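Long-range contacts in Ras-associated and pleckstrin homology domains-containing protein 1 (Homo sapiens, PDB 4GN1), which mediates localized membrane signals, is implicated in regulating lamellipodial dynamics and targets EVL and VASP to the leading edge: residues V50-E55 / Q80-F85; E90-F95 / M246-A251; C202-H207 / I217-C222. All coordinates share one frame; numbering follows the deposited sequence.

Interaction 1. Residues V50-E55 / Q80-F85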
ATOM      1  N   VAL A  50       4.293  -4.078  -9.362  1.00 16.33           N
ATOM      2  CA  VAL A  50       4.837  -4.037  -8.029  1.00 16.60           C
ATOM      3  C   VAL A  50       6.275  -3.536  -8.140  1.00 17.14           C
ATOM      4  O   VAL A  50       7.013  -3.975  -9.037  1.00 16.65           O
ATOM      5  CB  VAL A  50       4.822  -5.469  -7.453  1.00 17.33           C
ATOM      6  CG1 VAL A  50       5.456  -5.518  -6.072  1.00 17.42           C
ATOM      7  CG2 VAL A  50       3.404  -6.042  -7.449  1.00 16.79           C
ATOM      8  N   GLU A  51       6.675  -2.617  -7.254  1.00 17.88           N
ATOM      9  CA  GLU A  51       8.097  -2.223  -7.169  1.00 18.68           C
ATOM     10  C   GLU A  51       8.708  -2.751  -5.887  1.00 19.46           C
ATOM     11  O   GLU A  51       8.027  -2.788  -4.854  1.00 19.74           O
ATOM     12  CB  GLU A  51       8.307  -0.693  -7.307  1.00 19.32           C
ATOM     13  CG  GLU A  51       7.867   0.171  -6.126  1.00 19.98           C
ATOM     14  CD  GLU A  51       8.096   1.663  -6.337  1.00 20.21           C
ATOM     15  OE1 GLU A  51       7.389   2.464  -5.711  1.00 21.39           O
ATOM     16  OE2 GLU A  51       8.962   2.061  -7.132  1.00 21.50           O
ATOM     17  N   THR A  52       9.956  -3.210  -5.956  1.00 19.19           N
ATOM     18  CA  THR A  52      10.692  -3.473  -4.739  1.00 20.47           C
ATOM     19  C   THR A  52      11.619  -2.286  -4.493  1.00 20.93           C
ATOM     20  O   THR A  52      12.111  -1.679  -5.459  1.00 21.44           O
ATOM     21  CB  THR A  52      11.532  -4.783  -4.774  1.00 21.71           C
ATOM     22  OG1 THR A  52      12.621  -4.644  -5.707  1.00 22.49           O
ATOM     23  CG2 THR A  52      10.668  -6.026  -5.084  1.00 20.34           C
ATOM     24  N   VAL A  53      11.814  -1.926  -3.223  1.00 21.14           N
ATOM     25  CA  VAL A  53      12.881  -1.003  -2.847  1.00 21.81           C
ATOM     26  C   VAL A  53      13.977  -1.866  -2.264  1.00 23.50           C
ATOM     27  O   VAL A  53      13.859  -2.412  -1.166  1.00 23.73           O
ATOM     28  CB  VAL A  53      12.424   0.107  -1.888  1.00 22.01           C
ATOM     29  CG1 VAL A  53      13.589   1.026  -1.571  1.00 22.48           C
ATOM     30  CG2 VAL A  53      11.305   0.926  -2.529  1.00 20.55           C
ATOM     31  N   SER A  54      15.032  -2.025  -3.056  1.00 25.13           N
ATOM     32  CA  SER A  54      16.019  -3.069  -2.850  1.00 27.13           C
ATOM     33  C   SER A  54      16.893  -2.874  -1.609  1.00 29.36           C
ATOM     34  O   SER A  54      17.189  -3.837  -0.916  1.00 31.10           O
ATOM     35  CB  SER A  54      16.894  -3.192  -4.089  1.00 28.51           C
ATOM     36  OG  SER A  54      17.552  -4.436  -4.068  1.00 32.58           O
ATOM     37  N   GLU A  55      17.306  -1.636  -1.344  1.00 30.01           N
ATOM     38  CA  GLU A  55      18.062  -1.272  -0.151  1.00 31.64           C
ATOM     39  C   GLU A  55      17.349  -1.550   1.164  1.00 32.21           C
ATOM     40  O   GLU A  55      17.987  -1.619   2.230  1.00 35.45           O
ATOM     41  CB  GLU A  55      18.378   0.217  -0.198  1.00 32.91           C
ATOM     42  CG  GLU A  55      19.767   0.525  -0.719  1.00 35.78           C
ATOM     43  CD  GLU A  55      20.837  -0.014   0.216  1.00 38.15           C
ATOM     44  OE1 GLU A  55      20.999   0.523   1.334  1.00 39.94           O
ATOM     45  OE2 GLU A  55      21.506  -0.991  -0.163  1.00 39.50           O
ATOM     46  N   GLN A  80      18.852  -0.949  -7.572  1.00 32.10           N
ATOM     47  CA  GLN A  80      18.639  -2.360  -7.836  1.00 33.04           C
ATOM     48  C   GLN A  80      17.170  -2.704  -7.582  1.00 31.26           C
ATOM     49  O   GLN A  80      16.808  -3.879  -7.431  1.00 30.14           O
ATOM     50  CB  GLN A  80      19.509  -3.212  -6.925  1.00 36.39           C
ATOM     51  CG  GLN A  80      20.935  -2.737  -6.747  1.00 38.93           C
ATOM     52  CD  GLN A  80      21.801  -3.820  -6.142  1.00 41.09           C
ATOM     53  OE1 GLN A  80      21.889  -4.919  -6.686  1.00 42.04           O
ATOM     54  NE2 GLN A  80      22.437  -3.519  -5.012  1.00 41.28           N
ATOM     55  N   ASN A  81      16.337  -1.667  -7.516  1.00 28.79           N
ATOM     56  CA  ASN A  81      14.892  -1.835  -7.460  1.00 27.42           C
ATOM     57  C   ASN A  81      14.385  -2.637  -8.668  1.00 26.80           C
ATOM     58  O   ASN A  81      14.918  -2.519  -9.768  1.00 26.69           O
ATOM     59  CB  ASN A  81      14.212  -0.460  -7.444  1.00 25.35           C
ATOM     60  CG  ASN A  81      14.450   0.301  -6.151  1.00 24.33           C
ATOM     61  OD1 ASN A  81      15.006  -0.235  -5.182  1.00 23.26           O
ATOM     62  ND2 ASN A  81      14.014   1.556  -6.132  1.00 21.91           N
ATOM     63  N   LYS A  82      13.347  -3.433  -8.456  1.00 25.70           N
ATOM     64  CA  LYS A  82      12.749  -4.203  -9.539  1.00 25.00           C
ATOM     65  C   LYS A  82      11.288  -3.822  -9.750  1.00 22.98           C
ATOM     66  O   LYS A  82      10.589  -3.384  -8.820  1.00 22.57           O
ATOM     67  CB  LYS A  82      12.824  -5.698  -9.235  1.00 26.60           C
ATOM     68  CG  LYS A  82      14.223  -6.243  -9.071  1.00 29.40           C
ATOM     69  CD  LYS A  82      14.160  -7.748  -8.855  1.00 32.69           C
ATOM     70  CE  LYS A  82      15.549  -8.389  -8.859  1.00 34.70           C
ATOM     71  NZ  LYS A  82      15.469  -9.835  -8.467  1.00 36.20           N
ATOM     72  N   LEU A  83      10.838  -3.991 -10.981  1.00 20.70           N
ATOM     73  CA  LEU A  83       9.442  -3.908 -11.303  1.00 18.60           C
ATOM     74  C   LEU A  83       8.983  -5.336 -11.476  1.00 18.78           C
ATOM     75  O   LEU A  83       9.712  -6.167 -12.040  1.00 18.86           O
ATOM     76  CB  LEU A  83       9.246  -3.124 -12.586  1.00 18.27           C
ATOM     77  CG  LEU A  83       8.728  -1.677 -12.534  1.00 18.48           C
ATOM     78  CD1 LEU A  83       9.038  -0.941 -11.238  1.00 18.11           C
ATOM     79  CD2 LEU A  83       9.180  -0.869 -13.736  1.00 17.92           C
ATOM     80  N   ILE A  84       7.789  -5.631 -10.968  1.00 17.90           N
ATOM     81  CA  ILE A  84       7.253  -6.965 -11.053  1.00 18.44           C
ATOM     82  C   ILE A  84       5.792  -6.949 -11.499  1.00 17.95           C
ATOM     83  O   ILE A  84       4.940  -6.285 -10.891  1.00 17.29           O
ATOM     84  CB  ILE A  84       7.379  -7.736  -9.716  1.00 18.88           C
ATOM     85  CG1 ILE A  84       8.767  -7.548  -9.106  1.00 19.69           C
ATOM     86  CG2 ILE A  84       7.092  -9.217  -9.935  1.00 19.74           C
ATOM     87  CD1 ILE A  84       9.044  -8.377  -7.862  1.00 20.77           C
ATOM     88  N   PHE A  85       5.518  -7.729 -12.541  1.00 18.18           N
ATOM     89  CA  PHE A  85       4.190  -7.883 -13.082  1.00 17.66           C
ATOM     90  C   PHE A  85       3.638  -9.215 -12.619  1.00 18.63           C
ATOM     91  O   PHE A  85       4.110 -10.251 -13.046  1.00 19.50           O
ATOM     92  CB  PHE A  85       4.267  -7.822 -14.599  1.00 17.28           C
ATOM     93  CG  PHE A  85       2.984  -8.138 -15.288  1.00 17.03           C
ATOM     94  CD1 PHE A  85       1.903  -7.267 -15.209  1.00 16.53           C
ATOM     95  CD2 PHE A  85       2.861  -9.284 -16.026  1.00 17.52           C
ATOM     96  CE1 PHE A  85       0.717  -7.551 -15.863  1.00 16.89           C
ATOM     97  CE2 PHE A  85       1.680  -9.577 -16.685  1.00 18.05           C
ATOM     98  CZ  PHE A  85       0.610  -8.714 -16.607  1.00 17.64           C
TER
HETATM   99  O   HOH W   1      17.046   0.452  -3.138  1.00 33.99           O
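Val-50 and Ile-84 form an antiparallel hydrogen-bonded pair, and Glu-51 and Leu-83 form the non-hydrogen-bonded pair beside it; the two short strands approach to 4.7 Å between their axes. Val-50 N donates to Ile-84 O, and Ile-84 N returns the bond to Val-50 O at 2.7 Å. Thr-52 N then bonds to Lys-82 O. Beyond this point side chains take over the pairing. The first torsion of Thr-52 (chi1 68°) sets OG1 between the backbone N and the carbonyl carbon, from where it accepts from Lys-82 N at 3.1 Å. A side-chain oxygen thus receives the amide hydrogen in place of a carbonyl. The methyl CG2 of Thr-52 instead meets Ile-84 CD1 at 4.0 Å. Asn-81 works from the other segment. Its OD1 accepts from Ser-54 N at 2.8 Å, in a nearly straight bond (168° at the hydrogen), with the donor tilted 27° from the plane of the amide. Water 1 donates to the same OD1 and accepts from Glu-55 N, so the amide oxygen holds Ser-54 N directly and Glu-55 N through the water where the chain leaves the strand. The amide nitrogen ND2 bonds to Gln-211 of the PH domain. On the face of Glu-51 and Leu-83, CB of the first meets CD1 of the second at 4.0 Å. The carboxylate of Glu-51 lies beyond the pair, in a salt bridge with Arg-60 and a hydrogen bond to Trp-75. On the other face, the CB atoms of Val-50 and Ile-84 pack at 4.1 Å. These are neighbouring strands of the ubiquitin-like sheet of the Ras-associating domain. Strand 58-61 continues the sheet beyond 47-53, strand 5-11 lies beyond 83-87, and Phe-85 packs against helix 28-39.

Interaction 2. Residues E90-F95 / M246-A251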
ATOM      1  N   GLU A  90      -4.416  -8.548  -3.044  1.00 29.46           N
ATOM      2  CA  GLU A  90      -4.401  -7.402  -2.145  1.00 29.76           C
ATOM      3  C   GLU A  90      -4.883  -6.098  -2.797  1.00 30.33           C
ATOM      4  O   GLU A  90      -5.422  -5.241  -2.097  1.00 30.68           O
ATOM      5  CB  GLU A  90      -3.002  -7.135  -1.572  1.00 29.72           C
ATOM      6  CG  GLU A  90      -2.422  -8.196  -0.671  1.00 31.01           C
ATOM      7  CD  GLU A  90      -1.279  -8.959  -1.317  1.00 31.95           C
ATOM      8  OE1 GLU A  90      -0.465  -9.526  -0.566  1.00 34.81           O
ATOM      9  OE2 GLU A  90      -1.179  -8.996  -2.558  1.00 31.10           O
ATOM     10  N   LYS A  91      -4.680  -5.927  -4.112  1.00 29.41           N
ATOM     11  CA  LYS A  91      -4.924  -4.601  -4.730  1.00 27.31           C
ATOM     12  C   LYS A  91      -6.385  -4.161  -4.641  1.00 25.63           C
ATOM     13  O   LYS A  91      -6.670  -3.035  -4.256  1.00 25.08           O
ATOM     14  CB  LYS A  91      -4.401  -4.503  -6.188  1.00 27.11           C
ATOM     15  CG  LYS A  91      -4.597  -3.104  -6.792  1.00 28.10           C
ATOM     16  CD  LYS A  91      -3.933  -2.891  -8.163  1.00 30.33           C
ATOM     17  CE  LYS A  91      -4.585  -3.712  -9.293  1.00 28.63           C
ATOM     18  NZ  LYS A  91      -3.980  -3.442 -10.626  1.00 25.86           N
ATOM     19  N   TYR A  92      -7.302  -5.039  -5.012  1.00 25.08           N
ATOM     20  CA  TYR A  92      -8.714  -4.678  -4.936  1.00 26.30           C
ATOM     21  C   TYR A  92      -9.535  -5.499  -3.942  1.00 26.92           C
ATOM     22  O   TYR A  92     -10.765  -5.525  -4.026  1.00 28.27           O
ATOM     23  CB  TYR A  92      -9.356  -4.668  -6.329  1.00 25.80           C
ATOM     24  CG  TYR A  92      -8.798  -3.554  -7.179  1.00 25.80           C
ATOM     25  CD1 TYR A  92      -8.826  -2.216  -6.730  1.00 25.25           C
ATOM     26  CD2 TYR A  92      -8.213  -3.823  -8.414  1.00 24.72           C
ATOM     27  CE1 TYR A  92      -8.299  -1.193  -7.495  1.00 24.21           C
ATOM     28  CE2 TYR A  92      -7.691  -2.808  -9.184  1.00 24.22           C
ATOM     29  CZ  TYR A  92      -7.737  -1.499  -8.723  1.00 24.24           C
ATOM     30  OH  TYR A  92      -7.194  -0.510  -9.492  1.00 24.05           O
ATOM     31  N   ALA A  93      -8.860  -6.158  -3.003  1.00 27.04           N
ATOM     32  CA  ALA A  93      -9.555  -6.969  -1.998  1.00 28.76           C
ATOM     33  C   ALA A  93     -10.625  -6.081  -1.356  1.00 30.42           C
ATOM     34  O   ALA A  93     -11.821  -6.338  -1.482  1.00 31.46           O
ATOM     35  CB  ALA A  93      -8.589  -7.515  -0.953  1.00 27.57           C
ATOM     36  N   LEU A  94     -10.169  -4.992  -0.746  1.00 30.54           N
ATOM     37  CA  LEU A  94     -11.023  -3.974  -0.153  1.00 31.17           C
ATOM     38  C   LEU A  94     -12.311  -3.656  -0.938  1.00 31.31           C
ATOM     39  O   LEU A  94     -13.363  -3.405  -0.349  1.00 33.17           O
ATOM     40  CB  LEU A  94     -10.187  -2.706   0.056  1.00 30.93           C
ATOM     41  CG  LEU A  94     -10.901  -1.365   0.055  1.00 31.55           C
ATOM     42  CD1 LEU A  94     -11.479  -1.151   1.442  1.00 33.47           C
ATOM     43  CD2 LEU A  94      -9.954  -0.234  -0.298  1.00 31.32           C
ATOM     44  N   PHE A  95     -12.239  -3.666  -2.257  1.00 29.69           N
ATOM     45  CA  PHE A  95     -13.395  -3.302  -3.057  1.00 30.31           C
ATOM     46  C   PHE A  95     -14.312  -4.470  -3.332  1.00 31.80           C
ATOM     47  O   PHE A  95     -15.518  -4.281  -3.430  1.00 32.61           O
ATOM     48  CB  PHE A  95     -12.952  -2.664  -4.359  1.00 30.25           C
ATOM     49  CG  PHE A  95     -12.449  -1.278  -4.174  1.00 29.02           C
ATOM     50  CD1 PHE A  95     -13.320  -0.196  -4.275  1.00 29.40           C
ATOM     51  CD2 PHE A  95     -11.130  -1.058  -3.823  1.00 27.38           C
ATOM     52  CE1 PHE A  95     -12.870   1.088  -4.068  1.00 28.78           C
ATOM     53  CE2 PHE A  95     -10.672   0.222  -3.602  1.00 27.67           C
ATOM     54  CZ  PHE A  95     -11.544   1.297  -3.725  1.00 28.67           C
ATOM     55  N   MET A 246     -12.231   5.168  -8.215  1.00 28.15           N
ATOM     56  CA  MET A 246     -12.151   5.370  -9.650  1.00 29.04           C
ATOM     57  C   MET A 246     -11.207   4.370 -10.322  1.00 28.30           C
ATOM     58  O   MET A 246     -11.479   3.927 -11.453  1.00 29.45           O
ATOM     59  CB  MET A 246     -11.730   6.797  -9.958  1.00 30.12           C
ATOM     60  CG  MET A 246     -12.668   7.839  -9.350  1.00 32.78           C
ATOM     61  SD  MET A 246     -12.122   9.512  -9.738  1.00 34.98           S
ATOM     62  CE  MET A 246     -12.132   9.474 -11.543  1.00 34.26           C
ATOM     63  N   ASN A 247     -10.120   3.999  -9.644  1.00 25.98           N
ATOM     64  CA  ASN A 247      -9.214   3.000 -10.210  1.00 26.02           C
ATOM     65  C   ASN A 247      -9.915   1.675 -10.370  1.00 27.98           C
ATOM     66  O   ASN A 247      -9.817   1.030 -11.421  1.00 27.94           O
ATOM     67  CB  ASN A 247      -7.958   2.822  -9.366  1.00 22.99           C
ATOM     68  CG  ASN A 247      -7.066   4.041  -9.397  1.00 21.34           C
ATOM     69  OD1 ASN A 247      -7.288   4.975 -10.168  1.00 21.27           O
ATOM     70  ND2 ASN A 247      -6.050   4.040  -8.559  1.00 20.42           N
ATOM     71  N   TYR A 248     -10.639   1.290  -9.321  1.00 30.42           N
ATOM     72  CA  TYR A 248     -11.364   0.021  -9.293  1.00 32.26           C
ATOM     73  C   TYR A 248     -12.434  -0.021 -10.396  1.00 34.30           C
ATOM     74  O   TYR A 248     -12.456  -0.948 -11.203  1.00 33.99           O
ATOM     75  CB  TYR A 248     -11.936  -0.223  -7.888  1.00 33.31           C
ATOM     76  CG  TYR A 248     -12.852  -1.425  -7.775  1.00 34.95           C
ATOM     77  CD1 TYR A 248     -12.354  -2.718  -7.856  1.00 34.34           C
ATOM     78  CD2 TYR A 248     -14.229  -1.259  -7.581  1.00 38.43           C
ATOM     79  CE1 TYR A 248     -13.190  -3.815  -7.762  1.00 36.30           C
ATOM     80  CE2 TYR A 248     -15.082  -2.354  -7.484  1.00 38.94           C
ATOM     81  CZ  TYR A 248     -14.551  -3.622  -7.583  1.00 38.97           C
ATOM     82  OH  TYR A 248     -15.375  -4.700  -7.496  1.00 41.42           O
ATOM     83  N   GLN A 249     -13.281   1.009 -10.448  1.00 37.94           N
ATOM     84  CA  GLN A 249     -14.325   1.130 -11.469  1.00 42.14           C
ATOM     85  C   GLN A 249     -13.725   0.984 -12.868  1.00 43.23           C
ATOM     86  O   GLN A 249     -14.270   0.268 -13.704  1.00 45.71           O
ATOM     87  CB  GLN A 249     -15.055   2.477 -11.366  1.00 44.93           C
ATOM     88  CG  GLN A 249     -15.859   2.729 -10.099  1.00 47.50           C
ATOM     89  CD  GLN A 249     -17.330   2.345 -10.211  1.00 52.96           C
ATOM     90  OE1 GLN A 249     -17.870   1.675  -9.328  1.00 55.47           O
ATOM     91  NE2 GLN A 249     -17.991   2.776 -11.285  1.00 53.63           N
ATOM     92  N   GLU A 250     -12.601   1.658 -13.110  1.00 43.39           N
ATOM     93  CA  GLU A 250     -11.909   1.606 -14.392  1.00 42.93           C
ATOM     94  C   GLU A 250     -11.278   0.241 -14.663  1.00 42.85           C
ATOM     95  O   GLU A 250     -11.266  -0.223 -15.794  1.00 44.96           O
ATOM     96  CB  GLU A 250     -10.849   2.699 -14.450  1.00 43.78           C
ATOM     97  CG  GLU A 250     -10.232   2.926 -15.826  1.00 46.75           C
ATOM     98  CD  GLU A 250      -9.317   4.145 -15.871  1.00 49.17           C
ATOM     99  OE1 GLU A 250      -8.386   4.167 -16.699  1.00 50.90           O
ATOM    100  OE2 GLU A 250      -9.527   5.095 -15.084  1.00 51.81           O
ATOM    101  N   ALA A 251     -10.758  -0.401 -13.625  1.00 41.96           N
ATOM    102  CA  ALA A 251     -10.054  -1.672 -13.793  1.00 44.22           C
ATOM    103  C   ALA A 251     -11.001  -2.809 -14.177  1.00 47.75           C
ATOM    104  O   ALA A 251     -10.621  -3.740 -14.900  1.00 46.23           O
ATOM    105  CB  ALA A 251      -9.292  -2.032 -12.521  1.00 41.70           C
TER
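Tyr-92 OH reaches the helix 242-251 at Asn-247 CB, 3.4 Å away, and its hydrogen bond goes to Asp-64. Lys-91 NZ forms a salt bridge with the same carboxylate oxygen, so Asp-64 OD2 gathers two neighbouring side chains and anchors the tip of the tyrosine. The Tyr-92 ring lies against the helix, with Ala-251 CB 3.8 Å from Tyr-92 CE2. Lys-91 CG lies over the centre of one face of this ring. Tyr-248 packs against both Tyr-92 and Phe-95, and the three rings make an aromatic cluster. The cluster joins the start of the short helix 93-96, with Tyr-92 at its N-cap position, to the C-terminal helix 242-251, 151 residues later in the chain. With CG anti to the backbone N (chi1 173°), Tyr-248 reaches from its helix to Phe-95. In a reciprocal pair of CH-pi contacts, Phe-95 CB stands almost squarely over the Tyr-248 ring, 3.4 Å from its centroid, and Tyr-248 CB sits over the Phe-95 ring at 4.0 Å from that centroid. The two rings have planes only 22° apart but are slid so far that they barely overlap, which makes each CB the partner of the other ring. Tyr-92 is turned differently: its plane makes 56° with that of Tyr-248, and Tyr-92 CG comes to the edge of the Tyr-248 ring, 3.7 Å from CD1. Phe-95 also meets the ring of Phe-124 in helix 113-124.

Interaction 3. Residues C202-H207 / I217-C222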
ATOM      1  N   CYS A 202       4.294  -6.917   8.437  1.00 29.95           N
ATOM      2  CA  CYS A 202       4.922  -5.605   8.545  1.00 29.79           C
ATOM      3  C   CYS A 202       4.574  -4.639   7.420  1.00 27.94           C
ATOM      4  O   CYS A 202       4.637  -4.990   6.232  1.00 26.22           O
ATOM      5  CB  CYS A 202       6.442  -5.751   8.581  1.00 31.14           C
ATOM      6  SG  CYS A 202       7.117  -6.453  10.093  1.00 34.37           S
ATOM      7  N   LEU A 203       4.251  -3.405   7.803  1.00 27.98           N
ATOM      8  CA  LEU A 203       4.099  -2.300   6.841  1.00 26.78           C
ATOM      9  C   LEU A 203       5.139  -1.176   7.079  1.00 27.28           C
ATOM     10  O   LEU A 203       5.611  -0.985   8.202  1.00 28.78           O
ATOM     11  CB  LEU A 203       2.682  -1.747   6.874  1.00 26.57           C
ATOM     12  CG  LEU A 203       2.210  -1.067   8.164  1.00 27.94           C
ATOM     13  CD1 LEU A 203       1.114  -0.063   7.816  1.00 27.91           C
ATOM     14  CD2 LEU A 203       1.694  -2.066   9.179  1.00 28.60           C
ATOM     15  N   VAL A 204       5.487  -0.449   6.017  1.00 25.69           N
ATOM     16  CA  VAL A 204       6.542   0.547   6.060  1.00 25.09           C
ATOM     17  C   VAL A 204       5.991   1.786   5.396  1.00 24.11           C
ATOM     18  O   VAL A 204       5.353   1.703   4.341  1.00 22.73           O
ATOM     19  CB  VAL A 204       7.832   0.104   5.307  1.00 25.50           C
ATOM     20  CG1 VAL A 204       8.927   1.163   5.396  1.00 25.06           C
ATOM     21  CG2 VAL A 204       8.384  -1.209   5.836  1.00 26.48           C
ATOM     22  N   LEU A 205       6.218   2.930   6.042  1.00 24.74           N
ATOM     23  CA  LEU A 205       5.844   4.242   5.500  1.00 23.92           C
ATOM     24  C   LEU A 205       7.109   5.070   5.289  1.00 23.79           C
ATOM     25  O   LEU A 205       7.938   5.197   6.191  1.00 24.62           O
ATOM     26  CB  LEU A 205       4.876   4.948   6.435  1.00 24.48           C
ATOM     27  CG  LEU A 205       3.660   4.140   6.863  1.00 24.59           C
ATOM     28  CD1 LEU A 205       3.317   4.506   8.283  1.00 26.66           C
ATOM     29  CD2 LEU A 205       2.476   4.436   5.975  1.00 24.08           C
ATOM     30  N   LYS A 206       7.288   5.553   4.066  1.00 22.65           N
ATOM     31  CA  LYS A 206       8.394   6.460   3.732  1.00 22.89           C
ATOM     32  C   LYS A 206       8.051   7.335   2.543  1.00 22.03           C
ATOM     33  O   LYS A 206       7.225   6.971   1.708  1.00 21.08           O
ATOM     34  CB  LYS A 206       9.704   5.710   3.438  1.00 22.53           C
ATOM     35  CG  LYS A 206       9.672   4.839   2.188  1.00 20.68           C
ATOM     36  CD  LYS A 206      11.075   4.635   1.623  1.00 20.87           C
ATOM     37  CE  LYS A 206      11.007   4.206   0.159  1.00 19.66           C
ATOM     38  NZ  LYS A 206      10.560   5.348  -0.680  1.00 18.91           N
ATOM     39  N   HIS A 207       8.703   8.492   2.501  1.00 22.73           N
ATOM     40  CA  HIS A 207       8.716   9.367   1.347  1.00 22.08           C
ATOM     41  C   HIS A 207       9.180   8.611   0.118  1.00 21.41           C
ATOM     42  O   HIS A 207      10.133   7.831   0.191  1.00 21.13           O
ATOM     43  CB  HIS A 207       9.629  10.562   1.622  1.00 22.50           C
ATOM     44  CG  HIS A 207       9.499  11.673   0.611  1.00 22.45           C
ATOM     45  ND1 HIS A 207       9.939  11.555  -0.661  1.00 21.81           N
ATOM     46  CD2 HIS A 207       8.953  12.945   0.722  1.00 22.84           C
ATOM     47  CE1 HIS A 207       9.674  12.688  -1.333  1.00 21.66           C
ATOM     48  NE2 HIS A 207       9.078  13.539  -0.480  1.00 22.87           N
ATOM     49  N   ILE A 217      12.153   6.646   7.906  1.00 30.61           N
ATOM     50  CA  ILE A 217      11.377   5.503   7.506  1.00 29.05           C
ATOM     51  C   ILE A 217      10.716   4.985   8.782  1.00 29.93           C
ATOM     52  O   ILE A 217      11.390   4.824   9.788  1.00 30.70           O
ATOM     53  CB  ILE A 217      12.283   4.417   6.881  1.00 28.69           C
ATOM     54  CG1 ILE A 217      13.078   4.992   5.682  1.00 28.47           C
ATOM     55  CG2 ILE A 217      11.451   3.231   6.467  1.00 27.23           C
ATOM     56  CD1 ILE A 217      14.187   4.111   5.129  1.00 28.61           C
ATOM     57  N   LYS A 218       9.403   4.751   8.733  1.00 28.85           N
ATOM     58  CA  LYS A 218       8.655   4.205   9.859  1.00 28.88           C
ATOM     59  C   LYS A 218       8.319   2.736   9.619  1.00 28.22           C
ATOM     60  O   LYS A 218       7.799   2.374   8.554  1.00 26.02           O
ATOM     61  CB  LYS A 218       7.368   4.995  10.049  1.00 28.85           C
ATOM     62  CG  LYS A 218       7.587   6.460  10.355  1.00 29.95           C
ATOM     63  CD  LYS A 218       8.279   6.609  11.693  1.00 31.73           C
ATOM     64  CE  LYS A 218       8.396   8.056  12.131  1.00 33.05           C
ATOM     65  NZ  LYS A 218       9.466   8.167  13.155  1.00 34.80           N
ATOM     66  N   TYR A 219       8.615   1.897  10.615  1.00 29.47           N
ATOM     67  CA  TYR A 219       8.361   0.458  10.520  1.00 29.41           C
ATOM     68  C   TYR A 219       7.318  -0.016  11.511  1.00 30.43           C
ATOM     69  O   TYR A 219       7.457   0.207  12.707  1.00 32.46           O
ATOM     70  CB  TYR A 219       9.639  -0.315  10.767  1.00 30.24           C
ATOM     71  CG  TYR A 219      10.750  -0.001   9.810  1.00 29.58           C
ATOM     72  CD1 TYR A 219      11.014  -0.841   8.763  1.00 28.55           C
ATOM     73  CD2 TYR A 219      11.554   1.126   9.979  1.00 30.38           C
ATOM     74  CE1 TYR A 219      12.048  -0.586   7.891  1.00 28.99           C
ATOM     75  CE2 TYR A 219      12.596   1.403   9.108  1.00 30.13           C
ATOM     76  CZ  TYR A 219      12.832   0.540   8.061  1.00 29.43           C
ATOM     77  OH  TYR A 219      13.839   0.762   7.167  1.00 29.66           O
ATOM     78  N   LEU A 220       6.285  -0.683  11.013  1.00 29.63           N
ATOM     79  CA  LEU A 220       5.198  -1.157  11.861  1.00 30.83           C
ATOM     80  C   LEU A 220       4.998  -2.666  11.705  1.00 31.21           C
ATOM     81  O   LEU A 220       5.125  -3.206  10.599  1.00 30.40           O
ATOM     82  CB  LEU A 220       3.905  -0.419  11.530  1.00 30.10           C
ATOM     83  CG  LEU A 220       3.916   1.079  11.788  1.00 30.97           C
ATOM     84  CD1 LEU A 220       2.695   1.782  11.194  1.00 30.04           C
ATOM     85  CD2 LEU A 220       4.030   1.344  13.277  1.00 33.12           C
ATOM     86  N   CYS A 221       4.693  -3.338  12.810  1.00 32.84           N
ATOM     87  CA  CYS A 221       4.466  -4.784  12.809  1.00 33.45           C
ATOM     88  C   CYS A 221       3.106  -5.104  13.415  1.00 34.12           C
ATOM     89  O   CYS A 221       2.750  -4.584  14.478  1.00 35.42           O
ATOM     90  CB  CYS A 221       5.566  -5.514  13.581  1.00 35.02           C
ATOM     91  SG  CYS A 221       5.401  -7.310  13.561  1.00 36.27           S
ATOM     92  N   CYS A 222       2.356  -5.968  12.742  1.00 33.19           N
ATOM     93  CA  CYS A 222       1.007  -6.267  13.158  1.00 33.90           C
ATOM     94  C   CYS A 222       0.947  -7.657  13.757  1.00 35.80           C
ATOM     95  O   CYS A 222       1.815  -8.495  13.470  1.00 35.38           O
ATOM     96  CB  CYS A 222       0.069  -6.166  11.970  1.00 31.92           C
ATOM     97  SG  CYS A 222       0.102  -4.549  11.178  1.00 29.78           S
TER
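Leu-203 and Leu-220 are packed tightly side chain to side chain. CD2 of Leu-203 touches CB of Leu-220 at 3.6 Å and Cys-222 SG at the same distance. The first torsion of Leu-203 (chi1 65°) turns its branches across to the partner strand. Leu-220 CD1 also meets Leu-205 CD1, and helix 225-240 covers Leu-203 and Leu-205. Beneath this face four backbone bonds hold the strands. Leu-203 and Leu-220 bond N to O both ways, as do Leu-205 and Lys-218; the bond from Lys-218 N to Leu-205 O is nearly straight (175°). On the reverse side Val-204 CG2 lies beside Tyr-219 CD1, and Val-204 CG1 meets Ile-217 CG2, just before the strand, at 3.4 Å. The lysine side chains are the looser part. Lys-206 gives only CB to Ile-217 CG1, at 4.1 Å, and its amine turns away to His-207 O, Tyr-186 and a malonate ion, probably from the crystallisation liquor. Lys-218 likewise leads its partly exposed chain away from the partner strand, beside Phe-177 and Leu-178. This antiparallel hairpin, followed by the helix 225-240 packed on its leucine face, is the hallmark C-terminal part of the PH domain.

Overall arrangement
Interactions 1 and 3 are both antiparallel strand pairs, but they belong to different domains: the first to the Ras-associating domain, the second to the PH domain. Their centres lie about 17 Å apart, and they touch where Val-53 packs on Lys-206. Interaction 3 is the more buried, with leucines, cysteines and valine in contact. Interaction 1 is only partly buried and ends in side-chain and water bonds. Interaction 2 is buried too, yet has no hydrogen bond between its segments and relies on aromatic rings. It joins the chain just after strand 83-87 to the C-terminal helix, and the loop it closes contains interaction 3.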